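Local coordinates for protein DNA polymerase III, beta chain (Streptococcus pneumoniae, PDB 2AWA) that forms a ring-shaped head-to-tail dimer around DNA and probably tethers DNA polymerases and other proteins to it, conferring processivity, at residues G62-E67 with I250-R255; L84-L89 with K130-Y135; G176-L181 with D210-I215; R196-K201 with E378-L383; N282-M287 with Y345-L350. All coordinates share one frame; numbering follows the deposited sequence.

Contact 1 of 5, residues G62-E67 with I250-R255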
# COMPACT_ATOMS: atom_id res chain seq x y z
N GLY B 62 8.55 -20.89 -14.64
CA GLY B 62 8.98 -21.08 -16.03
C GLY B 62 10.10 -20.14 -16.50
O GLY B 62 10.72 -20.39 -17.54
N GLN B 63 10.34 -19.06 -15.75
CA GLN B 63 11.44 -18.14 -16.02
C GLN B 63 12.54 -18.35 -14.98
O GLN B 63 13.72 -18.42 -15.33
CB GLN B 63 10.95 -16.69 -15.97
CG GLN B 63 10.13 -16.24 -17.19
CD GLN B 63 10.96 -16.18 -18.46
OE1 GLN B 63 10.74 -16.97 -19.37
NE2 GLN B 63 11.93 -15.26 -18.52
N ILE B 64 12.13 -18.41 -13.72
CA ILE B 64 13.04 -18.62 -12.60
C ILE B 64 12.52 -19.77 -11.77
O ILE B 64 11.34 -20.11 -11.83
CB ILE B 64 13.15 -17.36 -11.70
CG1 ILE B 64 11.79 -16.95 -11.14
CG2 ILE B 64 13.77 -16.20 -12.49
CD1 ILE B 64 11.84 -15.88 -10.09
N SER B 65 13.42 -20.38 -11.01
CA SER B 65 13.07 -21.43 -10.08
C SER B 65 13.89 -21.24 -8.82
O SER B 65 15.04 -20.84 -8.87
CB SER B 65 13.40 -22.80 -10.67
OG SER B 65 12.69 -23.05 -11.86
N ILE B 66 13.28 -21.54 -7.68
CA ILE B 66 13.96 -21.46 -6.39
C ILE B 66 13.87 -22.81 -5.68
O ILE B 66 12.78 -23.40 -5.59
CB ILE B 66 13.34 -20.37 -5.51
CG1 ILE B 66 13.64 -19.00 -6.11
CG2 ILE B 66 13.89 -20.43 -4.11
CD1 ILE B 66 12.88 -17.84 -5.44
N GLU B 67 15.00 -23.30 -5.20
CA GLU B 67 15.04 -24.42 -4.27
C GLU B 67 15.60 -23.95 -2.95
O GLU B 67 16.80 -23.73 -2.81
CB GLU B 67 15.92 -25.52 -4.77
CG GLU B 67 15.56 -26.07 -6.10
CD GLU B 67 16.35 -27.31 -6.40
OE1 GLU B 67 17.04 -27.79 -5.47
OE2 GLU B 67 16.28 -27.81 -7.55
N ILE B 250 20.07 -21.95 -0.73
CA ILE B 250 19.19 -21.53 -1.79
C ILE B 250 19.87 -21.74 -3.15
O ILE B 250 21.03 -21.39 -3.34
CB ILE B 250 18.78 -20.05 -1.63
CG1 ILE B 250 18.14 -19.82 -0.26
CG2 ILE B 250 17.86 -19.63 -2.75
CD1 ILE B 250 18.12 -18.36 0.19
N SER B 251 19.11 -22.34 -4.07
CA SER B 251 19.49 -22.43 -5.45
C SER B 251 18.46 -21.62 -6.22
O SER B 251 17.26 -21.82 -6.06
CB SER B 251 19.44 -23.87 -5.91
OG SER B 251 20.23 -24.70 -5.09
N PHE B 252 18.94 -20.70 -7.06
CA PHE B 252 18.09 -19.79 -7.82
C PHE B 252 18.53 -19.88 -9.28
O PHE B 252 19.64 -19.45 -9.63
CB PHE B 252 18.29 -18.38 -7.27
CG PHE B 252 17.58 -17.30 -8.01
CD1 PHE B 252 16.22 -17.12 -7.87
CD2 PHE B 252 18.29 -16.39 -8.78
CE1 PHE B 252 15.57 -16.08 -8.53
CE2 PHE B 252 17.63 -15.34 -9.43
CZ PHE B 252 16.28 -15.20 -9.30
N TYR B 253 17.68 -20.50 -10.10
CA TYR B 253 17.97 -20.66 -11.54
C TYR B 253 17.15 -19.63 -12.32
O TYR B 253 16.06 -19.28 -11.93
CB TYR B 253 17.58 -22.03 -12.06
CG TYR B 253 18.16 -23.21 -11.34
CD1 TYR B 253 17.64 -23.62 -10.12
CD2 TYR B 253 19.19 -23.96 -11.91
CE1 TYR B 253 18.16 -24.73 -9.45
CE2 TYR B 253 19.72 -25.06 -11.25
CZ TYR B 253 19.20 -25.44 -10.02
OH TYR B 253 19.73 -26.53 -9.38
N THR B 254 17.70 -19.17 -13.43
CA THR B 254 16.99 -18.30 -14.35
C THR B 254 17.38 -18.67 -15.75
O THR B 254 18.47 -19.21 -16.01
CB THR B 254 17.30 -16.78 -14.10
OG1 THR B 254 16.68 -15.98 -15.12
CG2 THR B 254 18.79 -16.47 -14.10
N ARG B 255 16.48 -18.36 -16.67
CA ARG B 255 16.75 -18.47 -18.08
C ARG B 255 17.69 -17.36 -18.48
O ARG B 255 17.74 -16.31 -17.85
CB ARG B 255 15.48 -18.34 -18.89
CG ARG B 255 14.55 -19.52 -18.77
CD ARG B 255 13.16 -19.15 -19.25
NE ARG B 255 13.12 -18.90 -20.69
CZ ARG B 255 12.98 -19.85 -21.62
NH1 ARG B 255 12.87 -21.13 -21.27
NH2 ARG B 255 12.96 -19.52 -22.90
O HOH W 1 19.16 -25.85 -2.52
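Ile64 and Ile66 pack against Phe252 on the tightly filled face of this antiparallel pair. With CG anti to the backbone N (chi1 175°), the Phe252 ring turns its edge to Ile66: CD1 of Phe252 lies 3.6 Å from CG1 of Ile66, in the ring plane. Ile64 CD1 approaches Phe252 CE1 at 4.0 Å. Ile64 CG2 lies against Thr254 CB at 3.9 Å. The opposite face is looser. Glu67 OE2 stays 4.1 Å from Tyr253 CE1, and the carboxylate and ring planes differ by 45°. A water there bridges Glu67 O and Ser251 OG. At the exposed end, Gln63 OE1 lies 3.3 Å from Arg255 CD. Paired backbone bonds join Ser65 with Tyr253 and Glu67 with Ser251. They join a strand of the N-terminal domain to one of the central domain, so that one sheet runs across both. Strands 54-60 and 242-246 flank the pair, and helix 217-226 packs on Ile64, Ile66 and Ile250.

Contact 2 of 5, residues L84-L89 with K130-Y135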
# COMPACT_ATOMS: atom_id res chain seq x y z
N LEU B 84 9.39 -39.47 5.65
CA LEU B 84 9.77 -38.81 4.39
C LEU B 84 8.59 -38.73 3.42
O LEU B 84 7.56 -39.38 3.63
CB LEU B 84 10.92 -39.57 3.70
CG LEU B 84 12.14 -39.96 4.55
CD1 LEU B 84 13.26 -40.51 3.65
CD2 LEU B 84 12.62 -38.77 5.39
N GLY B 85 8.76 -37.94 2.36
CA GLY B 85 7.78 -37.92 1.29
C GLY B 85 7.72 -36.60 0.56
O GLY B 85 8.49 -35.68 0.85
N SER B 86 6.78 -36.51 -0.37
CA SER B 86 6.63 -35.34 -1.22
C SER B 86 5.17 -34.93 -1.40
O SER B 86 4.29 -35.79 -1.45
CB SER B 86 7.22 -35.65 -2.58
OG SER B 86 7.18 -34.51 -3.41
N ILE B 87 4.91 -33.63 -1.52
CA ILE B 87 3.55 -33.13 -1.72
C ILE B 87 3.54 -31.75 -2.38
O ILE B 87 4.53 -31.01 -2.31
CB ILE B 87 2.76 -33.10 -0.35
CG1 ILE B 87 1.24 -33.10 -0.53
CG2 ILE B 87 3.20 -31.92 0.51
CD1 ILE B 87 0.71 -34.42 -1.02
N LEU B 88 2.42 -31.41 -3.01
CA LEU B 88 2.18 -30.09 -3.55
C LEU B 88 1.05 -29.38 -2.82
O LEU B 88 0.02 -29.99 -2.55
CB LEU B 88 1.77 -30.20 -5.01
CG LEU B 88 2.80 -30.88 -5.89
CD1 LEU B 88 2.35 -30.80 -7.34
CD2 LEU B 88 4.16 -30.24 -5.69
N LEU B 89 1.23 -28.09 -2.52
CA LEU B 89 0.16 -27.28 -1.97
C LEU B 89 0.05 -25.96 -2.74
O LEU B 89 1.05 -25.45 -3.22
CB LEU B 89 0.42 -26.99 -0.51
CG LEU B 89 0.42 -28.21 0.42
CD1 LEU B 89 1.27 -27.97 1.66
CD2 LEU B 89 -1.00 -28.55 0.79
N LYS B 130 -1.71 -32.10 -3.66
CA LYS B 130 -1.65 -32.87 -4.88
C LYS B 130 -0.41 -33.75 -4.85
O LYS B 130 0.61 -33.37 -4.28
CB LYS B 130 -1.58 -31.94 -6.10
CG LYS B 130 -2.89 -31.27 -6.48
CD LYS B 130 -2.62 -29.98 -7.23
CE LYS B 130 -3.91 -29.26 -7.58
NZ LYS B 130 -4.60 -29.92 -8.72
N ASP B 131 -0.50 -34.91 -5.48
CA ASP B 131 0.67 -35.73 -5.71
C ASP B 131 1.67 -34.93 -6.55
O ASP B 131 1.27 -34.25 -7.48
CB ASP B 131 0.26 -37.02 -6.42
CG ASP B 131 1.43 -37.89 -6.77
OD1 ASP B 131 2.23 -37.46 -7.62
OD2 ASP B 131 1.55 -39.00 -6.21
N SER B 132 2.96 -35.03 -6.22
CA SER B 132 3.99 -34.15 -6.79
C SER B 132 4.68 -34.70 -8.03
O SER B 132 5.58 -34.06 -8.56
CB SER B 132 5.05 -33.87 -5.73
OG SER B 132 5.74 -35.07 -5.42
N GLU B 133 4.28 -35.87 -8.49
CA GLU B 133 4.89 -36.49 -9.65
C GLU B 133 4.64 -35.64 -10.90
O GLU B 133 5.46 -35.60 -11.81
CB GLU B 133 4.36 -37.92 -9.82
CG GLU B 133 5.31 -38.90 -10.51
CD GLU B 133 4.81 -40.35 -10.43
OE1 GLU B 133 3.72 -40.60 -9.88
OE2 GLU B 133 5.52 -41.25 -10.93
N GLN B 134 3.51 -34.93 -10.93
CA GLN B 134 3.18 -34.07 -12.06
C GLN B 134 3.98 -32.77 -12.10
O GLN B 134 3.98 -32.08 -13.12
CB GLN B 134 1.69 -33.73 -12.05
CG GLN B 134 1.26 -32.80 -10.93
CD GLN B 134 -0.19 -33.00 -10.53
OE1 GLN B 134 -1.10 -32.88 -11.36
NE2 GLN B 134 -0.42 -33.31 -9.27
N TYR B 135 4.64 -32.41 -10.99
CA TYR B 135 5.42 -31.19 -10.94
C TYR B 135 6.65 -31.36 -11.81
O TYR B 135 7.32 -32.37 -11.73
CB TYR B 135 5.85 -30.84 -9.50
CG TYR B 135 6.33 -29.40 -9.35
CD1 TYR B 135 7.67 -29.06 -9.59
CD2 TYR B 135 5.44 -28.37 -9.03
CE1 TYR B 135 8.11 -27.74 -9.48
CE2 TYR B 135 5.88 -27.04 -8.92
CZ TYR B 135 7.21 -26.74 -9.15
OH TYR B 135 7.66 -25.44 -9.05
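Leu88 points its branched end into the loop 131-135, its CG 3.6 Å from Ser132 CA. The two methyls part: Leu88 CD1 goes to Asp131 O at 3.6 Å, while Leu88 CD2 lies on Ser132 CB at 3.7 Å and also nears Tyr135 CD2, approaching the ring at a slant. Ser86 and Ser132 meet tip to tip. Ser86 OG, anti to its backbone N (chi1 -176°), hydrogen-bonds to Ser132 OG at 2.5 Å; that length is uncertain, and either hydroxyl could donate. Asp49 and Lys47 are weak further partners of Ser86 OG. Between the backbones, Leu88 and Lys130 form a single antiparallel bridge, with Leu88 N to Lys130 O at 3.0 Å and Lys130 N to Leu88 O at 2.9 Å. The loop thus docks on outermost strand 85-90 of the N-terminal domain. Asp131 OD1 accepts from Glu133 N, an Asx turn. Tyr135 OH bonds to Ser60. The chemistry is mixed: directional polar bonds position the loop, while Leu88 supplies most of the apolar contact.

Contact 3 of 5, residues G176-L181 with D210-I215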
# COMPACT_ATOMS: atom_id res chain seq x y z
N GLY B 176 16.98 -7.75 -21.02
CA GLY B 176 17.95 -8.33 -20.12
C GLY B 176 19.14 -7.42 -19.91
O GLY B 176 19.28 -6.39 -20.57
N VAL B 177 19.98 -7.82 -18.96
CA VAL B 177 21.20 -7.12 -18.71
C VAL B 177 22.37 -7.93 -19.29
O VAL B 177 22.45 -9.13 -19.12
CB VAL B 177 21.35 -6.85 -17.23
CG1 VAL B 177 22.67 -6.15 -16.94
CG2 VAL B 177 20.17 -6.02 -16.75
N HIS B 178 23.24 -7.26 -20.00
CA HIS B 178 24.35 -7.94 -20.67
C HIS B 178 25.58 -7.96 -19.75
O HIS B 178 26.04 -6.91 -19.29
CB HIS B 178 24.61 -7.23 -22.01
CG HIS B 178 25.66 -7.88 -22.85
ND1 HIS B 178 26.52 -7.15 -23.64
CD2 HIS B 178 25.98 -9.18 -23.04
CE1 HIS B 178 27.33 -7.97 -24.27
NE2 HIS B 178 27.03 -9.21 -23.93
N PHE B 179 26.07 -9.15 -19.45
CA PHE B 179 27.17 -9.37 -18.51
C PHE B 179 28.34 -9.98 -19.25
O PHE B 179 28.20 -11.06 -19.79
CB PHE B 179 26.75 -10.38 -17.45
CG PHE B 179 26.08 -9.79 -16.26
CD1 PHE B 179 24.72 -9.47 -16.31
CD2 PHE B 179 26.77 -9.62 -15.07
CE1 PHE B 179 24.06 -8.94 -15.19
CE2 PHE B 179 26.13 -9.11 -13.93
CZ PHE B 179 24.76 -8.76 -13.99
N VAL B 180 29.49 -9.32 -19.27
CA VAL B 180 30.64 -9.82 -20.01
C VAL B 180 31.87 -9.79 -19.13
O VAL B 180 32.23 -8.74 -18.58
CB VAL B 180 30.92 -9.02 -21.30
CG1 VAL B 180 31.87 -9.77 -22.19
CG2 VAL B 180 29.64 -8.74 -22.05
N LEU B 181 32.50 -10.94 -18.97
CA LEU B 181 33.77 -11.02 -18.29
C LEU B 181 34.81 -11.23 -19.38
O LEU B 181 34.72 -12.20 -20.13
CB LEU B 181 33.79 -12.17 -17.29
CG LEU B 181 35.01 -12.18 -16.36
CD1 LEU B 181 34.82 -11.15 -15.28
CD2 LEU B 181 35.22 -13.55 -15.75
N ASP B 210 36.13 -16.64 -18.58
CA ASP B 210 35.29 -15.65 -19.28
C ASP B 210 33.87 -16.14 -19.61
O ASP B 210 33.66 -17.31 -19.84
CB ASP B 210 35.96 -15.17 -20.57
CG ASP B 210 37.15 -14.23 -20.31
OD1 ASP B 210 37.30 -13.75 -19.17
OD2 ASP B 210 37.92 -13.97 -21.27
N PHE B 211 32.91 -15.22 -19.62
CA PHE B 211 31.55 -15.54 -20.06
C PHE B 211 30.92 -14.35 -20.74
O PHE B 211 31.45 -13.24 -20.68
CB PHE B 211 30.68 -15.99 -18.89
CG PHE B 211 30.68 -15.04 -17.76
CD1 PHE B 211 29.81 -13.95 -17.75
CD2 PHE B 211 31.54 -15.20 -16.70
CE1 PHE B 211 29.82 -13.05 -16.69
CE2 PHE B 211 31.55 -14.29 -15.64
CZ PHE B 211 30.70 -13.23 -15.64
N ASP B 212 29.78 -14.59 -21.38
CA ASP B 212 29.04 -13.54 -22.07
C ASP B 212 27.57 -13.95 -22.06
O ASP B 212 27.16 -14.81 -22.82
CB ASP B 212 29.57 -13.40 -23.51
CG ASP B 212 29.05 -12.14 -24.22
OD1 ASP B 212 27.89 -11.74 -24.00
OD2 ASP B 212 29.83 -11.56 -25.02
N VAL B 213 26.79 -13.35 -21.18
CA VAL B 213 25.39 -13.76 -21.02
C VAL B 213 24.47 -12.55 -20.99
O VAL B 213 24.91 -11.41 -20.79
CB VAL B 213 25.21 -14.61 -19.74
CG1 VAL B 213 26.07 -15.89 -19.83
CG2 VAL B 213 25.58 -13.83 -18.50
N VAL B 214 23.19 -12.80 -21.20
CA VAL B 214 22.17 -11.77 -21.05
C VAL B 214 21.13 -12.31 -20.09
O VAL B 214 20.53 -13.36 -20.35
CB VAL B 214 21.53 -11.37 -22.39
CG1 VAL B 214 20.54 -10.23 -22.19
CG2 VAL B 214 22.58 -10.93 -23.38
N ILE B 215 20.91 -11.58 -18.99
CA ILE B 215 20.05 -12.06 -17.93
C ILE B 215 18.78 -11.21 -17.83
O ILE B 215 18.88 -10.02 -17.64
CB ILE B 215 20.78 -12.04 -16.57
CG1 ILE B 215 22.12 -12.77 -16.66
CG2 ILE B 215 19.92 -12.67 -15.47
CD1 ILE B 215 23.05 -12.48 -15.50
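Strands 176-182 and 211-216 pair antiparallel at one edge of the sheet that the central and C-terminal domains share, and His178 joins Asp212 across them by a His-carboxylate hydrogen bond. His178 NE2 donates to Asp212 OD1 at 2.7 Å. The acceptor lies in the imidazole plane. The donor meets OD1 on its syn side, 27° out of the carboxylate plane. His178 CG is anti to the backbone N (chi1 -176°), which carries the ring across toward the neighbouring strand. Val180 CG2 sits over one face of that ring, and Tyr261 stacks with it. The other side of the sheet is apolar. Leu181 CB makes a CH-pi contact over the face of Phe211, 3.7 Å from the ring centroid. Phe211 also stacks with Phe238. Further along, Phe179 CD1 meets Ile215 CD1 at 3.5 Å, while Phe179 CB rests on Val213 CG2 at 3.8 Å. Helix 151-161 reaches Phe179, and helix 217-226 reaches Ile215. Paired backbone bonds link Val177 with Ile215 and Phe179 with Val213; Phe179 N to Val213 O, at 2.9 Å, is almost straight. The two faces therefore differ in chemistry. One is apolar, and part of it packs against helices 151-161 and 217-226. On the other, the carboxylate helps to fix the rotation of the imidazole and would probably raise its proton affinity.

Contact 4 of 5, residues R196-K201 with E378-L383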
# COMPACT_ATOMS: atom_id res chain seq x y z
N ARG B 196 17.86 5.10 -23.63
CA ARG B 196 18.83 5.43 -22.60
C ARG B 196 19.60 4.17 -22.26
O ARG B 196 19.14 3.05 -22.60
CB ARG B 196 18.15 6.03 -21.37
CG ARG B 196 16.92 5.30 -20.90
CD ARG B 196 17.22 4.11 -19.98
NE ARG B 196 15.95 3.51 -19.59
CZ ARG B 196 15.13 3.99 -18.65
NH1 ARG B 196 15.45 5.04 -17.92
NH2 ARG B 196 13.99 3.37 -18.44
N LEU B 197 20.76 4.34 -21.63
CA LEU B 197 21.68 3.23 -21.39
C LEU B 197 22.43 3.32 -20.08
O LEU B 197 22.78 4.41 -19.64
CB LEU B 197 22.66 3.11 -22.57
CG LEU B 197 23.79 2.06 -22.56
CD1 LEU B 197 24.20 1.71 -23.98
CD2 LEU B 197 25.02 2.54 -21.79
N SER B 198 22.70 2.17 -19.48
CA SER B 198 23.50 2.11 -18.27
C SER B 198 24.63 1.08 -18.34
O SER B 198 24.44 -0.06 -18.72
CB SER B 198 22.61 1.81 -17.08
OG SER B 198 23.30 2.17 -15.91
N GLN B 199 25.81 1.49 -17.91
CA GLN B 199 26.97 0.65 -17.98
C GLN B 199 27.78 0.78 -16.70
O GLN B 199 28.13 1.89 -16.29
CB GLN B 199 27.81 1.06 -19.17
CG GLN B 199 29.00 0.15 -19.36
CD GLN B 199 29.81 0.54 -20.55
OE1 GLN B 199 29.75 -0.10 -21.60
NE2 GLN B 199 30.57 1.62 -20.41
N LYS B 200 28.09 -0.37 -16.10
CA LYS B 200 28.93 -0.44 -14.92
C LYS B 200 30.05 -1.43 -15.20
O LYS B 200 29.80 -2.53 -15.69
CB LYS B 200 28.09 -0.88 -13.72
CG LYS B 200 28.86 -1.13 -12.42
CD LYS B 200 29.56 0.12 -11.91
CE LYS B 200 30.30 -0.14 -10.58
NZ LYS B 200 29.38 -0.63 -9.48
N LYS B 201 31.28 -1.04 -14.87
CA LYS B 201 32.46 -1.87 -15.07
C LYS B 201 33.24 -2.06 -13.76
O LYS B 201 33.46 -1.10 -13.03
CB LYS B 201 33.39 -1.21 -16.08
CG LYS B 201 32.92 -1.11 -17.53
CD LYS B 201 34.05 -0.43 -18.33
CE LYS B 201 33.94 -0.58 -19.84
NZ LYS B 201 35.29 -0.35 -20.52
N GLU B 378 34.63 5.17 -9.41
CA GLU B 378 33.65 4.27 -10.03
C GLU B 378 33.52 4.42 -11.55
O GLU B 378 33.37 5.53 -12.05
CB GLU B 378 32.28 4.50 -9.39
CG GLU B 378 31.33 3.35 -9.59
CD GLU B 378 30.07 3.50 -8.77
OE1 GLU B 378 29.69 4.66 -8.49
OE2 GLU B 378 29.47 2.46 -8.42
N ASP B 379 33.55 3.30 -12.27
CA ASP B 379 33.38 3.29 -13.73
C ASP B 379 31.91 3.03 -14.08
O ASP B 379 31.53 1.99 -14.63
CB ASP B 379 34.31 2.25 -14.37
CG ASP B 379 34.47 2.45 -15.86
OD1 ASP B 379 33.57 3.05 -16.49
OD2 ASP B 379 35.50 2.01 -16.41
N PHE B 380 31.09 4.01 -13.74
CA PHE B 380 29.64 3.92 -13.84
C PHE B 380 29.19 5.06 -14.73
O PHE B 380 29.34 6.22 -14.38
CB PHE B 380 29.00 3.97 -12.44
CG PHE B 380 27.49 3.98 -12.45
CD1 PHE B 380 26.77 3.31 -13.45
CD2 PHE B 380 26.78 4.66 -11.46
CE1 PHE B 380 25.39 3.34 -13.46
CE2 PHE B 380 25.40 4.68 -11.46
CZ PHE B 380 24.70 4.02 -12.47
N MSE B 381 28.64 4.68 -15.88
CA MSE B 381 28.43 5.53 -17.04
C MSE B 381 26.99 5.37 -17.55
O MSE B 381 26.50 4.26 -17.69
CB MSE B 381 29.43 5.07 -18.11
CG MSE B 381 29.06 5.35 -19.57
SE MSE B 381 29.32 7.24 -19.96
CE MSE B 381 31.37 7.34 -19.80
N GLN B 382 26.30 6.47 -17.82
CA GLN B 382 24.95 6.40 -18.37
C GLN B 382 24.81 7.34 -19.54
O GLN B 382 25.57 8.30 -19.65
CB GLN B 382 23.91 6.74 -17.31
CG GLN B 382 23.93 5.80 -16.14
CD GLN B 382 22.95 6.20 -15.07
OE1 GLN B 382 21.75 5.99 -15.22
NE2 GLN B 382 23.45 6.76 -13.98
N LEU B 383 23.83 7.04 -20.38
CA LEU B 383 23.52 7.78 -21.61
C LEU B 383 22.02 8.01 -21.73
O LEU B 383 21.24 7.12 -21.41
CB LEU B 383 23.92 6.98 -22.85
CG LEU B 383 25.33 6.97 -23.35
CD1 LEU B 383 25.40 6.06 -24.55
CD2 LEU B 383 25.76 8.37 -23.72
O HOH W 2 31.17 1.97 -17.58
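Segments 196-201 and 378-383 pair antiparallel at a domain junction of the sliding clamp. Strand 196-203 belongs to the central domain and strand 379-384 to the C-terminal domain, so one sheet runs across both. Paired backbone hydrogen bonds tie Leu197 to Leu383 and Gln199 to Met381. On the face toward helix 151-161, the Phe380 ring presents its edge to polar atoms. Phe380 CE1 lies 3.4 Å from Ser198 OG, and Phe380 CD1 lies 3.5 Å from Gln199 O, both oxygens in the ring plane. Ser198 OG also bonds to the carbonyl of Glu160. Lys200 crosses Phe380 at about a right angle, its CD 3.9 Å from Phe380 CB. Bends at chi2 and chi4 bring its amine to Glu378, where Lys200 NZ makes a weak salt bridge to OE2 at 3.3 Å. Glu160 is the stronger partner of this amine. Two carboxylates thus probably share the positive charge of Lys200. On the opposite face, Gln199 runs beside the selenomethionine at Met381, and Leu197 CB packs on Leu383 CB at 4.1 Å. Lys201 passes Asp379 there, its CD 3.4 Å from OD2. A water accepts from Gln199 NE2 at 2.9 Å and probably donates to Asp379 OD1, 2.8 Å away.

Contact 5 of 5, residues N282-M287 with Y345-L350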
# COMPACT_ATOMS: atom_id res chain seq x y z
N ASN B 282 19.12 17.70 -5.56
CA ASN B 282 18.47 18.93 -6.01
C ASN B 282 18.02 18.81 -7.43
O ASN B 282 16.95 19.26 -7.76
CB ASN B 282 19.39 20.14 -5.90
CG ASN B 282 19.64 20.54 -4.48
OD1 ASN B 282 19.05 19.99 -3.54
ND2 ASN B 282 20.54 21.52 -4.29
N LEU B 283 18.84 18.21 -8.28
CA LEU B 283 18.44 18.01 -9.65
C LEU B 283 17.24 17.05 -9.71
O LEU B 283 16.27 17.33 -10.39
CB LEU B 283 19.61 17.51 -10.49
CG LEU B 283 19.35 17.36 -11.99
CD1 LEU B 283 18.63 18.57 -12.65
CD2 LEU B 283 20.65 17.06 -12.66
N ARG B 284 17.28 15.96 -8.97
CA ARG B 284 16.14 15.05 -8.96
C ARG B 284 14.86 15.79 -8.61
O ARG B 284 13.83 15.61 -9.25
CB ARG B 284 16.33 13.88 -7.99
CG ARG B 284 15.36 12.72 -8.27
CD ARG B 284 15.48 11.61 -7.25
NE ARG B 284 14.97 12.05 -5.96
CZ ARG B 284 15.70 12.37 -4.89
NH1 ARG B 284 17.03 12.29 -4.89
NH2 ARG B 284 15.08 12.77 -3.78
N GLN B 285 14.90 16.64 -7.60
CA GLN B 285 13.69 17.32 -7.18
C GLN B 285 13.22 18.29 -8.24
O GLN B 285 12.02 18.48 -8.41
CB GLN B 285 13.89 17.99 -5.83
CG GLN B 285 14.13 16.97 -4.71
CD GLN B 285 14.65 17.57 -3.43
OE1 GLN B 285 15.07 18.73 -3.39
NE2 GLN B 285 14.64 16.79 -2.37
N SER B 286 14.15 18.88 -8.97
CA SER B 286 13.79 19.77 -10.08
C SER B 286 13.13 19.04 -11.23
O SER B 286 12.20 19.55 -11.82
CB SER B 286 15.02 20.50 -10.60
OG SER B 286 15.40 21.52 -9.70
N MSE B 287 13.65 17.86 -11.55
CA MSE B 287 13.10 17.04 -12.62
C MSE B 287 11.73 16.44 -12.33
O MSE B 287 10.93 16.24 -13.25
CB MSE B 287 14.09 15.94 -12.95
CG MSE B 287 15.35 16.45 -13.58
SE MSE B 287 15.01 17.60 -15.16
CE MSE B 287 15.13 19.41 -14.33
N TYR B 345 13.78 9.59 -17.52
CA TYR B 345 15.09 8.98 -17.74
C TYR B 345 16.18 9.61 -16.88
O TYR B 345 17.04 8.91 -16.35
CB TYR B 345 15.53 9.10 -19.21
CG TYR B 345 14.69 8.38 -20.23
CD1 TYR B 345 13.96 7.23 -19.90
CD2 TYR B 345 14.65 8.82 -21.56
CE1 TYR B 345 13.18 6.59 -20.84
CE2 TYR B 345 13.88 8.17 -22.51
CZ TYR B 345 13.14 7.05 -22.15
OH TYR B 345 12.39 6.37 -23.09
N LEU B 346 16.17 10.93 -16.80
CA LEU B 346 17.12 11.65 -15.97
C LEU B 346 16.92 11.25 -14.51
O LEU B 346 17.88 10.94 -13.82
CB LEU B 346 16.94 13.19 -16.13
CG LEU B 346 17.93 14.06 -15.33
CD1 LEU B 346 19.35 13.52 -15.41
CD2 LEU B 346 17.89 15.50 -15.80
N ILE B 347 15.67 11.26 -14.05
CA ILE B 347 15.35 10.85 -12.69
C ILE B 347 15.84 9.42 -12.39
O ILE B 347 16.40 9.18 -11.33
CB ILE B 347 13.83 10.94 -12.44
CG1 ILE B 347 13.39 12.41 -12.37
CG2 ILE B 347 13.46 10.27 -11.14
CD1 ILE B 347 11.91 12.63 -12.67
N ASP B 348 15.61 8.49 -13.31
CA ASP B 348 16.02 7.10 -13.13
C ASP B 348 17.52 7.07 -12.93
O ASP B 348 18.01 6.47 -11.97
CB ASP B 348 15.65 6.24 -14.35
CG ASP B 348 14.16 5.93 -14.45
OD1 ASP B 348 13.44 6.08 -13.44
OD2 ASP B 348 13.71 5.51 -15.55
N SER B 349 18.23 7.76 -13.83
CA SER B 349 19.68 7.85 -13.81
C SER B 349 20.18 8.40 -12.49
O SER B 349 21.19 7.91 -11.94
CB SER B 349 20.19 8.75 -14.94
OG SER B 349 19.87 8.27 -16.23
N LEU B 350 19.47 9.40 -11.98
CA LEU B 350 19.89 10.04 -10.75
C LEU B 350 19.66 9.11 -9.57
O LEU B 350 20.59 8.88 -8.79
CB LEU B 350 19.19 11.39 -10.58
CG LEU B 350 19.69 12.42 -11.60
CD1 LEU B 350 18.80 13.64 -11.61
CD2 LEU B 350 21.15 12.84 -11.34
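Met287, a selenomethionine here, fits against Leu346 and Ile347. Its chain, bent at chi2 (-52°), brings CG and SE together onto one methyl: CG lies 3.5 Å from Leu346 CD2, and the selenium is 3.6 Å from it. Met287 CB meets Ile347 CG1 at 3.6 Å. One turn back, Leu283 and Leu350 cross at about a right angle, with Leu283 CG 3.8 Å from Leu350 CD1. The aliphatic part of Arg284 is more distant, its CG 4.2 Å from Ile347 CG2. These contacts join helices 280-294 and 343-351, the helix pair of the C-terminal domain. In beta clamps such helices line the inside of the ring, with the sheets outside them. The axes of segments 282-287 and 345-350 come within 9.4 Å, and their directions differ by 153°. The next shell comes from the sheets: Phe341 touches both Met287 and Leu346, and Leu371 touches Leu346. Val280 packs on Leu350. Ser286 OG hydrogen-bonds to Glu325.

Overall arrangement
Contacts 1 and 4 are the two domain junctions. Their centres are about 27 Å apart, on opposite sides of the chain's centre. Contact 3 lies between them within the central domain. It touches contact 1 through Thr254 CG2 and Ile215 CG2, 4.2 Å apart, and shares its sheet with contact 4, centres about 15 Å apart. Contact 2 shares the sheet of contact 1, about 19 Å away centre to centre. Contact 5 is tied to contact 4 by a salt bridge, Arg196 NH1 to Asp348 OD2 at 3.0 Å. Contacts 2 and 5, in the two terminal domains, are about 50 Å apart between centres. This elongated chain forms half of the ring that encloses DNA.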